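PDB 2QCV: putative 5-dehydro-2-deoxygluconokinase from Bacillus halodurans C-125, which probably phosphorylates 5-dehydro-2-deoxy-D-gluconate at the expense of ATP, a step in the breakdown of myo-inositol to acetyl-CoA. Local coordinates for residues I64-D69 and N89-Q94. Sequence-based numbering, arbitrary orientation.
Sequences IGKIAD and NLVVDQ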
ATOM      1  N   ILE A  64      19.607  19.420   3.470  1.00 25.74           N
ATOM      2  CA  ILE A  64      18.152  19.352   3.271  1.00 26.33           C
ATOM      3  C   ILE A  64      17.765  17.899   3.361  1.00 24.68           C
ATOM      4  O   ILE A  64      18.142  17.080   2.517  1.00 24.89           O
ATOM      5  CB  ILE A  64      17.688  19.961   1.931  1.00 26.33           C
ATOM      6  CG1 ILE A  64      18.142  21.439   1.838  1.00 27.50           C
ATOM      7  CG2 ILE A  64      16.139  19.852   1.780  1.00 23.92           C
ATOM      8  CD1 ILE A  64      18.067  22.019   0.439  1.00 26.58           C
ATOM      9  N   GLY A  65      17.041  17.542   4.421  1.00 24.06           N
ATOM     10  CA  GLY A  65      16.587  16.166   4.543  1.00 26.65           C
ATOM     11  C   GLY A  65      15.532  15.989   5.618  1.00 26.81           C
ATOM     12  O   GLY A  65      15.304  16.891   6.426  1.00 27.67           O
ATOM     13  N   LYS A  66      14.889  14.830   5.587  1.00 25.26           N
ATOM     14  CA  LYS A  66      13.863  14.484   6.547  1.00 25.69           C
ATOM     15  C   LYS A  66      14.355  13.388   7.463  1.00 24.84           C
ATOM     16  O   LYS A  66      14.998  12.419   7.020  1.00 27.61           O
ATOM     17  CB  LYS A  66      12.589  14.086   5.852  1.00 25.68           C
ATOM     18  CG  LYS A  66      11.440  13.691   6.774  1.00 26.53           C
ATOM     19  CD  LYS A  66      10.072  13.716   6.090  1.00 25.36           C
ATOM     20  CE  LYS A  66       9.497  15.143   5.980  1.00 28.33           C
ATOM     21  NZ  LYS A  66       8.197  15.155   5.187  1.00 26.15           N
ATOM     22  N   ILE A  67      14.066  13.589   8.744  1.00 26.11           N
ATOM     23  CA  ILE A  67      14.486  12.680   9.813  1.00 26.41           C
ATOM     24  C   ILE A  67      13.261  12.234  10.647  1.00 29.10           C
ATOM     25  O   ILE A  67      12.236  12.909  10.690  1.00 28.42           O
ATOM     26  CB  ILE A  67      15.555  13.337  10.739  1.00 25.46           C
ATOM     27  CG1 ILE A  67      15.041  14.635  11.375  1.00 25.76           C
ATOM     28  CG2 ILE A  67      16.876  13.556   9.986  1.00 27.97           C
ATOM     29  CD1 ILE A  67      15.956  15.290  12.463  1.00 27.66           C
ATOM     30  N   ALA A  68      13.384  11.092  11.305  1.00 27.44           N
ATOM     31  CA  ALA A  68      12.306  10.527  12.138  1.00 27.54           C
ATOM     32  C   ALA A  68      12.142  11.330  13.431  1.00 25.69           C
ATOM     33  O   ALA A  68      13.073  11.957  13.929  1.00 27.60           O
ATOM     34  CB  ALA A  68      12.621   9.042  12.453  1.00 27.66           C
ATOM     35  N   ASP A  69      10.938  11.321  13.953  1.00 26.17           N
ATOM     36  CA  ASP A  69      10.618  11.938  15.238  1.00 27.68           C
ATOM     37  C   ASP A  69      10.857  10.951  16.350  1.00 28.08           C
ATOM     38  O   ASP A  69       9.909  10.494  17.014  1.00 31.26           O
ATOM     39  CB  ASP A  69       9.161  12.346  15.212  1.00 27.67           C
ATOM     40  CG  ASP A  69       8.769  13.212  16.374  1.00 33.14           C
ATOM     41  OD1 ASP A  69       9.651  13.817  17.014  1.00 31.49           O
ATOM     42  OD2 ASP A  69       7.565  13.254  16.646  1.00 38.56           O
ATOM     43  N   ASN A  89      17.611  23.025   8.218  1.00 25.89           N
ATOM     44  CA  ASN A  89      16.670  22.559   7.192  1.00 28.50           C
ATOM     45  C   ASN A  89      16.481  21.039   7.216  1.00 30.31           C
ATOM     46  O   ASN A  89      16.051  20.397   6.240  1.00 31.53           O
ATOM     47  CB  ASN A  89      17.131  23.074   5.817  1.00 29.74           C
ATOM     48  CG  ASN A  89      16.698  24.523   5.563  1.00 30.80           C
ATOM     49  OD1 ASN A  89      15.920  24.764   4.655  1.00 30.27           O
ATOM     50  ND2 ASN A  89      17.201  25.489   6.372  1.00 25.87           N
ATOM     51  N   LEU A  90      16.792  20.441   8.366  1.00 29.96           N
ATOM     52  CA  LEU A  90      16.369  19.096   8.628  1.00 28.85           C
ATOM     53  C   LEU A  90      14.925  19.199   9.065  1.00 32.39           C
ATOM     54  O   LEU A  90      14.582  20.011   9.922  1.00 37.05           O
ATOM     55  CB  LEU A  90      17.175  18.460   9.725  1.00 31.09           C
ATOM     56  CG  LEU A  90      18.595  18.091   9.456  1.00 35.39           C
ATOM     57  CD1 LEU A  90      19.103  17.247  10.665  1.00 33.40           C
ATOM     58  CD2 LEU A  90      18.712  17.323   8.172  1.00 38.37           C
ATOM     59  N   VAL A  91      14.059  18.425   8.453  1.00 29.10           N
ATOM     60  CA  VAL A  91      12.651  18.472   8.794  1.00 29.19           C
ATOM     61  C   VAL A  91      12.273  17.188   9.512  1.00 29.64           C
ATOM     62  O   VAL A  91      12.663  16.094   9.107  1.00 26.55           O
ATOM     63  CB  VAL A  91      11.759  18.734   7.542  1.00 30.78           C
ATOM     64  CG1 VAL A  91      12.091  17.791   6.408  1.00 35.20           C
ATOM     65  CG2 VAL A  91      10.259  18.639   7.890  1.00 33.26           C
ATOM     66  N   VAL A  92      11.483  17.317  10.570  1.00 28.63           N
ATOM     67  CA  VAL A  92      11.064  16.130  11.326  1.00 29.25           C
ATOM     68  C   VAL A  92       9.759  15.566  10.769  1.00 30.59           C
ATOM     69  O   VAL A  92       8.746  16.255  10.628  1.00 32.79           O
ATOM     70  CB  VAL A  92      10.943  16.410  12.812  1.00 30.89           C
ATOM     71  CG1 VAL A  92      10.506  15.154  13.580  1.00 25.64           C
ATOM     72  CG2 VAL A  92      12.238  16.930  13.328  1.00 31.68           C
ATOM     73  N   ASP A  93       9.805  14.301  10.407  1.00 29.11           N
ATOM     74  CA  ASP A  93       8.660  13.585   9.867  1.00 28.91           C
ATOM     75  C   ASP A  93       7.582  13.500  10.935  1.00 31.64           C
ATOM     76  O   ASP A  93       7.872  13.189  12.081  1.00 31.14           O
ATOM     77  CB  ASP A  93       9.084  12.183   9.460  1.00 27.49           C
ATOM     78  CG  ASP A  93       7.945  11.348   8.901  1.00 33.78           C
ATOM     79  OD1 ASP A  93       7.223  10.681   9.674  1.00 33.72           O
ATOM     80  OD2 ASP A  93       7.784  11.322   7.662  1.00 32.37           O
ATOM     81  N   GLN A  94       6.351  13.796  10.551  1.00 34.55           N
ATOM     82  CA  GLN A  94       5.230  13.795  11.498  1.00 38.60           C
ATOM     83  C   GLN A  94       4.219  12.688  11.193  1.00 37.72           C
ATOM     84  O   GLN A  94       3.083  12.771  11.676  1.00 40.45           O
ATOM     85  CB  GLN A  94       4.504  15.160  11.499  1.00 40.41           C
ATOM     86  CG  GLN A  94       5.370  16.390  11.835  1.00 51.15           C
ATOM     87  CD  GLN A  94       5.948  16.367  13.250  1.00 59.05           C
ATOM     88  OE1 GLN A  94       5.337  15.851  14.185  1.00 69.86           O
ATOM     89  NE2 GLN A  94       7.134  16.934  13.406  1.00 67.78           N
TER
HETATM   90  O   HOH W   1       6.424  13.218   6.369  1.00 31.65           O
HETATM   91  O   HOH W   2       9.005   9.768  12.384  1.00 27.79           O
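Strands 64-67 and 90-92 run parallel, their axes 4.6 Å apart at closest and inclined by 25°; two nearly straight backbone hydrogen bonds join them, V91 N to G65 O and I67 N to V91 O, and a third, equally straight, from D93 N to I67 O at 2.8 Å, continues the ladder one residue beyond strand 90-92. They are the two strands of a beta-alpha-beta crossover through helix 71-82, at the margin of the ribokinase-like alpha/beta domain, where 90-92 is the outermost strand of the large sheet within the chain. G65 has no side chain, and L90 CD2 lies against its backbone, 3.9 Å from G65 O. On the face packed by helix 71-82, I67 holds CG1 between its backbone N and carbonyl carbon (chi1 58°), with CD1 4.1 Å from L90 CD1, the two side chains crossing at about a right angle, while V92 CG2 flanks I67 CG1. Branched and apolar, these residues suit a strand facing a helix. Farther along, V92 CG1 meets D69 CB at 3.5 Å. The other face carries K66 and V91. Extended through CD, the K66 chain passes D93, and the bend at chi3 (-80°) then turns CE to 3.7 Å from V91 CG1. Its ammonium is held by Y125 O and by a salt bridge to E130, while H97 ND1 hydrogen-bonds to D93 OD2; these partners probably stabilise both charges. K66 NZ and D93 OD2 stay 4.6 Å apart, bridged by a water that accepts from NZ and donates to OD2 at 2.7 Å.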